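Local coordinates for methyltransferase domain-containing protein (Pyrococcus horikoshii, PDB 1VE3), which probably acts as an S-adenosylmethionine-dependent methyltransferase, binding the methyl donor in a Rossmann-like domain, although its substrate is not known, at residues L205-E210 and T222-K227; T12-N17 and C47-F52; R39-D44 and G60-G65; E172-V177 and N192-T197. All blocks are in the same frame, centred on the assembly; numbering follows the deposited sequence.

Contact 1: L205-E210 and T222-K227; sequences LYFTKE and TVYNPK
Glu-210 and Asn-225 are joined by a side-chain hydrogen bond in which Asn-225 ND2 donates to Glu-210 OE1 over 2.9 Å with an N-H...O angle of 163°. OE1 lies close to the amide plane and accepts on its anti lone pair, the one facing away from OE2, while the carboxylate itself is turned 41° against the amide. With CG anti to the backbone N (chi1 -175°) and the chain extended beyond it, Glu-210 also brings CD to 3.6 Å from Val-223 CG1; its other oxygen, OE2, forms a salt bridge with Lys-137. Beside Asn-225, Thr-208 CG2 presses on Lys-227 CE at 3.5 Å, closer than an ordinary van der Waals contact, and a water sits 2.8 Å from Thr-208 OG1. Tyr-224 fills the other face: Lys-209 CB touches its CE1 at 3.5 Å, and Phe-207 CB meets its CB at 3.6 Å, the two aromatic rings meeting obliquely. Backbone pairing sets this register. Thr-208 and Asn-225 form an antiparallel hydrogen-bonded pair, with Thr-208 N to Asn-225 O at 3.0 Å and Asn-225 N to Thr-208 O at 2.9 Å, and Lys-227 N to Tyr-206 O continues the pairing to the chain end. The hairpin of strands 207-215 and 219-226 is the antiparallel end of a class I methyltransferase sheet. Strand 219-226 bonds to strand 136-143, Phe-207 stacks on Phe-138 and reaches Val-128 of helix 118-131, and Tyr-224 packs on helix 196-203.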
# COMPACT_ATOMS: atom_id res chain seq x y z
N LEU A 205 -5.81 4.54 33.38
CA LEU A 205 -6.82 4.04 34.32
C LEU A 205 -6.92 2.52 34.27
O LEU A 205 -7.37 1.89 35.22
CB LEU A 205 -8.20 4.63 34.02
CG LEU A 205 -8.38 6.14 33.87
CD1 LEU A 205 -9.88 6.47 33.81
CD2 LEU A 205 -7.73 6.88 35.04
N TYR A 206 -6.49 1.94 33.15
CA TYR A 206 -6.59 0.50 32.97
C TYR A 206 -5.31 -0.24 32.64
O TYR A 206 -5.23 -1.45 32.83
CB TYR A 206 -7.62 0.21 31.87
CG TYR A 206 -8.93 0.95 32.07
CD1 TYR A 206 -9.80 0.60 33.09
CD2 TYR A 206 -9.26 2.04 31.26
CE1 TYR A 206 -10.96 1.32 33.33
CE2 TYR A 206 -10.42 2.77 31.49
CZ TYR A 206 -11.27 2.41 32.52
OH TYR A 206 -12.41 3.13 32.77
N PHE A 207 -4.30 0.46 32.14
CA PHE A 207 -3.06 -0.22 31.76
C PHE A 207 -1.78 0.48 32.17
O PHE A 207 -1.78 1.65 32.52
CB PHE A 207 -2.97 -0.40 30.24
CG PHE A 207 -4.26 -0.79 29.57
CD1 PHE A 207 -5.13 0.18 29.11
CD2 PHE A 207 -4.56 -2.13 29.34
CE1 PHE A 207 -6.29 -0.17 28.42
CE2 PHE A 207 -5.71 -2.49 28.66
CZ PHE A 207 -6.58 -1.52 28.20
N THR A 208 -0.68 -0.27 32.10
CA THR A 208 0.65 0.26 32.35
C THR A 208 1.29 0.07 30.98
O THR A 208 1.00 -0.91 30.29
CB THR A 208 1.40 -0.58 33.40
OG1 THR A 208 1.49 -1.95 32.98
CG2 THR A 208 0.66 -0.54 34.72
N LYS A 209 2.11 1.01 30.54
CA LYS A 209 2.69 0.83 29.21
C LYS A 209 3.99 0.04 29.18
O LYS A 209 4.94 0.30 29.94
CB LYS A 209 2.88 2.17 28.49
CG LYS A 209 3.88 3.11 29.09
CD LYS A 209 4.32 4.15 28.06
CE LYS A 209 3.14 4.93 27.50
NZ LYS A 209 3.59 6.05 26.62
N GLU A 210 4.00 -0.95 28.29
CA GLU A 210 5.14 -1.83 28.08
C GLU A 210 6.16 -1.13 27.17
O GLU A 210 7.34 -1.07 27.48
CB GLU A 210 4.68 -3.14 27.42
CG GLU A 210 5.78 -4.19 27.26
CD GLU A 210 5.27 -5.48 26.64
OE1 GLU A 210 4.20 -5.97 27.07
OE2 GLU A 210 5.93 -6.02 25.73
N THR A 222 1.50 1.89 20.60
CA THR A 222 1.71 1.70 22.04
C THR A 222 1.39 0.28 22.50
O THR A 222 0.40 -0.30 22.06
CB THR A 222 0.86 2.68 22.86
OG1 THR A 222 1.17 4.02 22.47
CG2 THR A 222 1.16 2.51 24.34
N VAL A 223 2.22 -0.26 23.38
CA VAL A 223 2.00 -1.60 23.91
C VAL A 223 1.62 -1.48 25.39
O VAL A 223 2.38 -0.96 26.20
CB VAL A 223 3.27 -2.47 23.75
CG1 VAL A 223 3.02 -3.87 24.31
CG2 VAL A 223 3.64 -2.57 22.27
N TYR A 224 0.43 -1.98 25.73
CA TYR A 224 -0.07 -1.90 27.10
C TYR A 224 -0.30 -3.26 27.76
O TYR A 224 -0.60 -4.24 27.10
CB TYR A 224 -1.40 -1.13 27.12
CG TYR A 224 -1.28 0.37 26.94
CD1 TYR A 224 -0.67 1.16 27.92
CD2 TYR A 224 -1.78 1.00 25.81
CE1 TYR A 224 -0.57 2.54 27.77
CE2 TYR A 224 -1.70 2.38 25.65
CZ TYR A 224 -1.09 3.14 26.64
OH TYR A 224 -1.00 4.51 26.50
N ASN A 225 -0.16 -3.28 29.08
CA ASN A 225 -0.39 -4.49 29.86
C ASN A 225 -1.54 -4.15 30.81
O ASN A 225 -1.53 -3.09 31.44
CB ASN A 225 0.86 -4.86 30.67
CG ASN A 225 2.05 -5.19 29.78
OD1 ASN A 225 3.19 -5.00 30.18
ND2 ASN A 225 1.78 -5.68 28.57
N PRO A 226 -2.54 -5.03 30.93
CA PRO A 226 -3.70 -4.83 31.80
C PRO A 226 -3.38 -4.87 33.29
O PRO A 226 -2.44 -5.54 33.71
CB PRO A 226 -4.63 -5.96 31.38
CG PRO A 226 -3.68 -7.05 31.05
CD PRO A 226 -2.63 -6.34 30.24
N LYS A 227 -4.16 -4.14 34.07
CA LYS A 227 -3.98 -4.11 35.52
C LYS A 227 -5.00 -5.04 36.17
O LYS A 227 -5.91 -5.52 35.45
CB LYS A 227 -4.19 -2.69 36.05
CG LYS A 227 -3.23 -1.66 35.51
CD LYS A 227 -3.37 -0.37 36.29
CE LYS A 227 -2.43 0.70 35.76
NZ LYS A 227 -2.37 1.85 36.70
OXT LYS A 227 -4.87 -5.27 37.39
O HOH W 1 0.34 -3.76 34.84

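Contact 2: T12-N17 and C47-F52; sequences TYTDIN and CGVGGF. With SAM (S-adenosylmethionine), chain C.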
# COMPACT_ATOMS: atom_id res chain seq x y z
N THR A 12 -8.06 3.28 1.60
CA THR A 12 -7.19 3.11 2.77
C THR A 12 -7.67 2.12 3.84
O THR A 12 -6.87 1.38 4.41
CB THR A 12 -6.93 4.46 3.46
OG1 THR A 12 -6.64 5.45 2.47
CG2 THR A 12 -5.75 4.35 4.41
N TYR A 13 -8.96 2.10 4.12
CA TYR A 13 -9.46 1.21 5.15
C TYR A 13 -10.47 0.18 4.65
O TYR A 13 -11.01 -0.60 5.44
CB TYR A 13 -10.07 2.05 6.27
CG TYR A 13 -9.16 3.16 6.76
CD1 TYR A 13 -8.06 2.88 7.58
CD2 TYR A 13 -9.42 4.49 6.43
CE1 TYR A 13 -7.23 3.90 8.05
CE2 TYR A 13 -8.60 5.52 6.89
CZ TYR A 13 -7.51 5.22 7.70
OH TYR A 13 -6.71 6.24 8.15
N THR A 14 -10.71 0.16 3.34
CA THR A 14 -11.68 -0.77 2.79
C THR A 14 -11.20 -1.67 1.67
O THR A 14 -11.83 -2.69 1.40
CB THR A 14 -12.94 -0.02 2.32
OG1 THR A 14 -12.57 1.02 1.40
CG2 THR A 14 -13.65 0.60 3.51
N ASP A 15 -10.10 -1.32 1.02
CA ASP A 15 -9.57 -2.13 -0.08
C ASP A 15 -8.22 -2.73 0.28
O ASP A 15 -7.17 -2.14 0.01
CB ASP A 15 -9.44 -1.27 -1.34
CG ASP A 15 -8.99 -2.08 -2.55
OD1 ASP A 15 -8.67 -3.27 -2.40
OD2 ASP A 15 -8.96 -1.50 -3.65
N ILE A 16 -8.26 -3.92 0.88
CA ILE A 16 -7.07 -4.63 1.33
C ILE A 16 -5.98 -4.78 0.28
O ILE A 16 -4.81 -4.94 0.63
CB ILE A 16 -7.43 -6.04 1.88
CG1 ILE A 16 -8.32 -5.90 3.12
CG2 ILE A 16 -6.17 -6.80 2.26
CD1 ILE A 16 -8.78 -7.22 3.71
N ASN A 17 -6.33 -4.73 -1.00
CA ASN A 17 -5.31 -4.86 -2.05
C ASN A 17 -4.83 -3.54 -2.63
O ASN A 17 -3.97 -3.52 -3.51
CB ASN A 17 -5.82 -5.77 -3.17
CG ASN A 17 -5.92 -7.22 -2.73
OD1 ASN A 17 -4.95 -7.81 -2.26
ND2 ASN A 17 -7.11 -7.80 -2.90
N CYS A 47 -12.00 -4.11 13.41
CA CYS A 47 -11.17 -4.68 12.35
C CYS A 47 -11.35 -4.16 10.92
O CYS A 47 -10.52 -4.44 10.05
CB CYS A 47 -11.33 -6.20 12.33
SG CYS A 47 -13.02 -6.76 11.99
N GLY A 48 -12.42 -3.43 10.66
CA GLY A 48 -12.63 -2.93 9.32
C GLY A 48 -12.84 -4.11 8.38
O GLY A 48 -13.65 -5.00 8.66
N VAL A 49 -12.10 -4.14 7.27
CA VAL A 49 -12.24 -5.23 6.32
C VAL A 49 -11.36 -6.45 6.63
O VAL A 49 -11.27 -7.39 5.83
CB VAL A 49 -12.02 -4.74 4.85
CG1 VAL A 49 -13.13 -3.76 4.47
CG2 VAL A 49 -10.67 -4.06 4.71
N GLY A 50 -10.72 -6.43 7.79
CA GLY A 50 -9.90 -7.56 8.23
C GLY A 50 -8.46 -7.68 7.75
O GLY A 50 -7.82 -8.71 7.95
N GLY A 51 -7.94 -6.63 7.12
CA GLY A 51 -6.57 -6.68 6.64
C GLY A 51 -5.52 -7.11 7.67
O GLY A 51 -4.69 -7.97 7.38
N PHE A 52 -5.55 -6.53 8.86
CA PHE A 52 -4.55 -6.88 9.86
C PHE A 52 -4.82 -8.25 10.48
O PHE A 52 -3.93 -8.85 11.08
CB PHE A 52 -4.47 -5.79 10.93
CG PHE A 52 -3.75 -4.56 10.47
CD1 PHE A 52 -2.36 -4.51 10.49
CD2 PHE A 52 -4.45 -3.49 9.92
CE1 PHE A 52 -1.68 -3.40 9.99
CE2 PHE A 52 -3.77 -2.38 9.41
CZ PHE A 52 -2.39 -2.34 9.45
N SAM C . -8.63 -1.52 12.30
CA SAM C . -9.10 -1.11 10.95
C SAM C . -7.91 -1.04 10.00
O SAM C . -8.06 -1.43 8.83
OXT SAM C . -6.84 -0.57 10.50
CB SAM C . -9.73 0.24 11.06
CG SAM C . -10.70 0.53 10.03
SD SAM C . -11.47 2.19 10.14
CE SAM C . -10.22 3.30 9.98
C5' SAM C . -12.26 2.22 11.76
C4' SAM C . -13.39 1.11 12.05
O4' SAM C . -13.90 1.29 13.42
C3' SAM C . -14.64 1.27 11.20
O3' SAM C . -14.50 0.01 10.38
C2' SAM C . -15.87 1.08 12.03
O2' SAM C . -16.98 0.33 11.63
C1' SAM C . -15.19 0.69 13.40
N9 SAM C . -15.98 1.12 14.56
C8 SAM C . -16.52 2.34 14.93
N7 SAM C . -17.17 2.31 16.07
C5 SAM C . -17.06 1.02 16.49
C6 SAM C . -17.54 0.28 17.66
N6 SAM C . -18.26 0.87 18.63
N1 SAM C . -17.24 -1.09 17.78
C2 SAM C . -16.50 -1.72 16.81
N3 SAM C . -16.02 -1.12 15.68
C4 SAM C . -16.32 0.25 15.57
O HOH W 2 -10.03 -2.32 7.41
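The glycine-rich loop that follows the first strand of the Rossmann-like methyltransferase fold meets the N-terminal loop where Val-49 packs between Thr-14 and Ile-16. Ile-16 CG1 and Val-49 CG2 approach to 3.4 Å, tighter than usual for two carbons, as the side chains slide past each other in opposite directions. Ile-16 CG1 stands anti to the carbonyl carbon (chi1 -63°), and CD1 beyond it comes to 3.3 Å from Val-49 O. The other branch of Val-49, CG1, rests 3.5 Å from Thr-14 O. No direct hydrogen bond crosses the contact; a water does the polar work. It accepts from Val-49 N at 2.8 Å and lies 2.8 Å from Tyr-13 O and 2.6 Å from O of the S-adenosylmethionine carboxylate, but counting other nearby acceptors it has too few protons for all. Tyr-13 covers the ligand's methyl carbon: CE lies over one ring face, toward the rim, 3.3 Å from Tyr-13 CD1, while Thr-12 CG2 occupies the opposite face. On the glycine side, a type II' turn from Cys-47 to Gly-50 gives Gly-48 a positive phi of 64° and lets its CA come within 3.6 Å of the ligand O3'. Gly-48 N is bonded to Asp-67, which also holds the ligand, and Gly-51 N to the hydroxyl of Tyr-21. Asp-15 packs on Leu-119 of the second subunit. Such a turn, leading from strand 41-45 to helix 51-58 beside the ligand, is typical of the glycine-rich motif of class I methyltransferases, here packed against the loop between helices 4-9 and 19-34.

Contact 3: R39-D44 and G60-G65; sequences RGKVLD and GFEVVG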
# COMPACT_ATOMS: atom_id res chain seq x y z
N ARG A 39 2.98 -16.43 19.99
CA ARG A 39 1.69 -16.56 19.33
C ARG A 39 0.62 -16.77 20.38
O ARG A 39 0.91 -17.18 21.50
CB ARG A 39 1.70 -17.75 18.36
CG ARG A 39 2.90 -17.77 17.41
CD ARG A 39 3.06 -16.46 16.68
NE ARG A 39 4.30 -16.42 15.90
CZ ARG A 39 4.78 -15.33 15.32
NH1 ARG A 39 4.14 -14.18 15.41
NH2 ARG A 39 5.92 -15.39 14.64
N GLY A 40 -0.63 -16.49 20.00
CA GLY A 40 -1.73 -16.66 20.92
C GLY A 40 -3.07 -16.27 20.31
O GLY A 40 -3.21 -16.21 19.09
N LYS A 41 -4.05 -16.01 21.16
CA LYS A 41 -5.38 -15.63 20.71
C LYS A 41 -5.46 -14.10 20.58
O LYS A 41 -5.27 -13.38 21.56
CB LYS A 41 -6.42 -16.14 21.71
CG LYS A 41 -7.82 -16.26 21.16
CD LYS A 41 -8.64 -17.19 22.05
CE LYS A 41 -10.01 -17.47 21.45
NZ LYS A 41 -10.69 -18.57 22.19
N VAL A 42 -5.73 -13.62 19.37
CA VAL A 42 -5.80 -12.18 19.13
C VAL A 42 -7.19 -11.65 18.79
O VAL A 42 -7.96 -12.30 18.08
CB VAL A 42 -4.85 -11.78 17.98
CG1 VAL A 42 -4.80 -10.26 17.85
CG2 VAL A 42 -3.46 -12.34 18.22
N LEU A 43 -7.50 -10.47 19.31
CA LEU A 43 -8.78 -9.82 19.02
C LEU A 43 -8.52 -8.54 18.22
O LEU A 43 -7.83 -7.63 18.70
CB LEU A 43 -9.52 -9.47 20.32
CG LEU A 43 -10.75 -8.58 20.09
CD1 LEU A 43 -11.80 -9.36 19.33
CD2 LEU A 43 -11.32 -8.10 21.43
N ASP A 44 -9.05 -8.49 17.01
CA ASP A 44 -8.89 -7.32 16.15
C ASP A 44 -10.12 -6.44 16.38
O ASP A 44 -11.14 -6.58 15.69
CB ASP A 44 -8.80 -7.74 14.68
CG ASP A 44 -8.34 -6.61 13.77
OD1 ASP A 44 -8.28 -5.45 14.24
OD2 ASP A 44 -8.04 -6.87 12.58
N GLY A 60 0.76 -17.14 12.19
CA GLY A 60 0.48 -18.18 13.16
C GLY A 60 -0.27 -17.75 14.40
O GLY A 60 0.06 -18.17 15.50
N PHE A 61 -1.28 -16.90 14.23
CA PHE A 61 -2.09 -16.43 15.35
C PHE A 61 -3.54 -16.87 15.16
O PHE A 61 -4.01 -17.01 14.03
CB PHE A 61 -2.05 -14.90 15.44
CG PHE A 61 -0.79 -14.36 16.04
CD1 PHE A 61 -0.65 -14.28 17.42
CD2 PHE A 61 0.25 -13.92 15.24
CE1 PHE A 61 0.51 -13.77 17.99
CE2 PHE A 61 1.42 -13.42 15.79
CZ PHE A 61 1.55 -13.34 17.18
N GLU A 62 -4.23 -17.09 16.27
CA GLU A 62 -5.64 -17.48 16.23
C GLU A 62 -6.36 -16.13 16.29
O GLU A 62 -6.37 -15.47 17.33
CB GLU A 62 -5.98 -18.33 17.45
CG GLU A 62 -7.41 -18.83 17.49
CD GLU A 62 -7.70 -19.68 18.71
OE1 GLU A 62 -8.86 -20.10 18.88
OE2 GLU A 62 -6.77 -19.91 19.51
N VAL A 63 -6.98 -15.74 15.18
CA VAL A 63 -7.62 -14.43 15.10
C VAL A 63 -9.14 -14.31 15.08
O VAL A 63 -9.84 -15.08 14.43
CB VAL A 63 -7.09 -13.65 13.88
CG1 VAL A 63 -7.61 -12.23 13.89
CG2 VAL A 63 -5.57 -13.67 13.88
N VAL A 64 -9.63 -13.30 15.80
CA VAL A 64 -11.05 -12.99 15.86
C VAL A 64 -11.20 -11.50 15.55
O VAL A 64 -10.60 -10.66 16.21
CB VAL A 64 -11.63 -13.25 17.26
CG1 VAL A 64 -13.12 -12.97 17.24
CG2 VAL A 64 -11.35 -14.69 17.68
N GLY A 65 -11.99 -11.19 14.53
CA GLY A 65 -12.19 -9.81 14.15
C GLY A 65 -13.58 -9.30 14.48
O GLY A 65 -14.58 -9.94 14.13
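Val-42 and Phe-61 mark the tight side of a beta-alpha-beta unit in which strand 41-45, helix 51-58 and strand 62-67 follow one another. The two short strands run parallel, 22° apart, and are stitched by four backbone hydrogen bonds. Val-42 N to Glu-62 O measures 2.8 Å at 173°, and Asp-44 N to Val-64 O also 2.8 Å at 175°; Glu-62 N to Gly-40 O and Val-64 N to Val-42 O complete the set. On the helix side of the sheet Val-42 CG2 touches Phe-61 CD1 at 3.5 Å, while Val-42 and Val-63 both reach Leu-56 of helix 51-58 and Asp-44 OD2 is bonded to Ser-53 of the same helix. The face bearing Lys-41, Leu-43, Glu-62 and Val-64 is looser. Leu-43 CD1 stays 4.4 Å from Val-64 CG1, and toward solvent Lys-41 NZ lies 4.1 Å from Glu-62 OE1, beyond a salt bridge, so any attraction is probably weak. Ahead of the strands, at the start of segment 60-65, Gly-60 ends helix 51-58 as the C-prime residue of a Schellman motif. Beside it Arg-39 CD makes a CH-pi contact, 3.7 Å from the centroid of the Phe-61 ring and over its face.

Contact 4: E172-V177 and N192-T197; sequences EERTVV and NVWGKT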
# COMPACT_ATOMS: atom_id res chain seq x y z
N GLU A 172 -13.75 22.95 21.85
CA GLU A 172 -14.67 23.18 22.94
C GLU A 172 -15.59 21.97 22.93
O GLU A 172 -16.59 21.90 23.65
CB GLU A 172 -15.49 24.45 22.69
CG GLU A 172 -14.65 25.67 22.27
CD GLU A 172 -14.00 25.53 20.90
OE1 GLU A 172 -14.74 25.47 19.89
OE2 GLU A 172 -12.75 25.48 20.83
N GLU A 173 -15.22 20.99 22.10
CA GLU A 173 -15.98 19.76 21.91
C GLU A 173 -15.04 18.60 21.58
O GLU A 173 -15.42 17.43 21.65
CB GLU A 173 -16.99 19.96 20.78
CG GLU A 173 -18.09 18.92 20.70
CD GLU A 173 -19.15 19.29 19.67
OE1 GLU A 173 -18.87 19.23 18.45
OE2 GLU A 173 -20.27 19.65 20.09
N ARG A 174 -13.81 18.94 21.19
CA ARG A 174 -12.81 17.94 20.84
C ARG A 174 -13.20 17.21 19.55
O ARG A 174 -13.06 15.99 19.45
CB ARG A 174 -12.67 16.92 21.98
CG ARG A 174 -12.37 17.54 23.33
CD ARG A 174 -12.37 16.46 24.41
NE ARG A 174 -11.35 15.45 24.15
CZ ARG A 174 -10.09 15.53 24.57
NH1 ARG A 174 -9.68 16.57 25.28
NH2 ARG A 174 -9.23 14.57 24.26
N THR A 175 -13.71 17.95 18.57
CA THR A 175 -14.11 17.36 17.30
C THR A 175 -13.70 18.29 16.17
O THR A 175 -13.32 19.44 16.41
CB THR A 175 -15.63 17.15 17.19
OG1 THR A 175 -16.29 18.42 17.14
CG2 THR A 175 -16.16 16.34 18.38
N VAL A 176 -13.78 17.80 14.94
CA VAL A 176 -13.41 18.61 13.79
C VAL A 176 -14.14 18.13 12.54
O VAL A 176 -14.35 16.93 12.35
CB VAL A 176 -11.89 18.56 13.53
CG1 VAL A 176 -11.47 17.16 13.14
CG2 VAL A 176 -11.51 19.55 12.44
N VAL A 177 -14.51 19.09 11.70
CA VAL A 177 -15.19 18.81 10.45
C VAL A 177 -14.22 19.05 9.31
O VAL A 177 -13.65 20.13 9.19
CB VAL A 177 -16.41 19.74 10.24
CG1 VAL A 177 -17.09 19.41 8.93
CG2 VAL A 177 -17.38 19.59 11.39
N ASN A 192 -13.61 12.67 15.96
CA ASN A 192 -13.34 12.98 17.36
C ASN A 192 -11.85 13.26 17.33
O ASN A 192 -11.09 12.49 16.75
CB ASN A 192 -13.62 11.78 18.27
CG ASN A 192 -15.09 11.63 18.60
OD1 ASN A 192 -15.65 12.45 19.31
ND2 ASN A 192 -15.70 10.57 18.10
N VAL A 193 -11.42 14.37 17.93
CA VAL A 193 -10.00 14.72 17.92
C VAL A 193 -9.28 14.28 19.20
O VAL A 193 -9.68 14.65 20.30
CB VAL A 193 -9.80 16.24 17.76
CG1 VAL A 193 -8.33 16.54 17.50
CG2 VAL A 193 -10.67 16.78 16.63
N TRP A 194 -8.23 13.49 19.03
CA TRP A 194 -7.45 13.01 20.17
C TRP A 194 -5.98 13.43 20.11
O TRP A 194 -5.39 13.51 19.03
CB TRP A 194 -7.50 11.48 20.26
CG TRP A 194 -8.82 10.95 20.70
CD1 TRP A 194 -9.84 10.51 19.91
CD2 TRP A 194 -9.26 10.80 22.06
NE1 TRP A 194 -10.90 10.09 20.69
CE2 TRP A 194 -10.57 10.25 22.01
CE3 TRP A 194 -8.68 11.07 23.31
CZ2 TRP A 194 -11.31 9.97 23.17
CZ3 TRP A 194 -9.41 10.79 24.46
CH2 TRP A 194 -10.71 10.25 24.38
N GLY A 195 -5.41 13.69 21.28
CA GLY A 195 -4.01 14.05 21.37
C GLY A 195 -3.38 12.93 22.18
O GLY A 195 -4.06 12.29 22.98
N LYS A 196 -2.09 12.68 21.96
CA LYS A 196 -1.40 11.62 22.69
C LYS A 196 -1.63 11.72 24.21
O LYS A 196 -1.76 10.71 24.89
CB LYS A 196 0.10 11.67 22.38
CG LYS A 196 0.89 10.50 22.94
CD LYS A 196 2.38 10.62 22.57
CE LYS A 196 3.19 9.42 23.06
NZ LYS A 196 3.20 9.31 24.55
N THR A 197 -1.68 12.94 24.74
CA THR A 197 -1.88 13.14 26.18
C THR A 197 -3.27 12.72 26.65
O THR A 197 -3.42 12.24 27.77
CB THR A 197 -1.66 14.62 26.60
OG1 THR A 197 -0.30 15.00 26.36
CG2 THR A 197 -1.97 14.80 28.08
O HOH W 3 -6.81 14.62 23.94
O HOH W 4 -14.46 14.17 20.95
O HOH W 5 -12.10 13.49 21.86
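Thr-175 and Asn-192 face each other as an antiparallel non-hydrogen-bonded pair, CA to CA 4.4 Å, and beside them Val-193 N donates to Arg-174 O over 2.8 Å in a nearly straight bond (171°), although the donor stands well above the carbonyl plane. Val-193 points at the other segment, and its CG2 lies 3.4 Å from Thr-175 C. The same methyl meets Val-176 CG1 at 3.6 Å, the two side chains crossing at about a right angle; Val-176 holds CG1 between its backbone N and carbonyl carbon (chi1 65°). The Arg-174 side chain reaches toward Trp-194. Its chain bends at chi3 (61°), which sets NE, and the guanidinium lies near the six-membered ring of Trp-194, NH2 being 3.7 Å from Trp-194 CE3. The separation is long for a cation-pi pair, Arg-174 CZ lying 5.2 Å from the ring centroid, so the attraction is at most weak. Water also bridges the segments: one accepts from Arg-174 NE at 3.1 Å and donates to Val-193 O at 3.1 Å. A second lies within bonding distance of both Arg-174 O and Asn-192 OD1, though other acceptors compete for its protons. Asn-192 ND2 and Trp-194 NE1 are held elsewhere, by the carbonyls of Val-114 and Phe-116. Thus the small antiparallel sheet at strand 175-179 is tied to the loop entering helix 196-203 by one direct backbone bond, a valine pair and bridging waters. Arg-174 is held to this loop mostly through water and backbone groups, with no salt bridge between the two segments.

How the contacts relate
From the N terminus, residues 12-17 open contact 2 and 39-44 open contact 3 before 47-52 close the first and 60-65 the second, so these two cross. They touch through Cys-47 SG, 3.6 Å from Gly-65 C, tying the glycine-rich loop and the N-terminal loop 12-17 to the parallel part of the main sheet. Contacts 4 and 1 follow in series, neither nested nor crossed. Contact 4 closes the hairpin of strands 175-179 and 188-192, two of the three strands of the small sheet; helix 196-203 then leads into the hairpin of contact 1, where Lys-209 NZ nears Lys-196 NZ at 3.9 Å as like charges. Contacts 1 and 3 lie on the same sheet, centres about 19 Å apart.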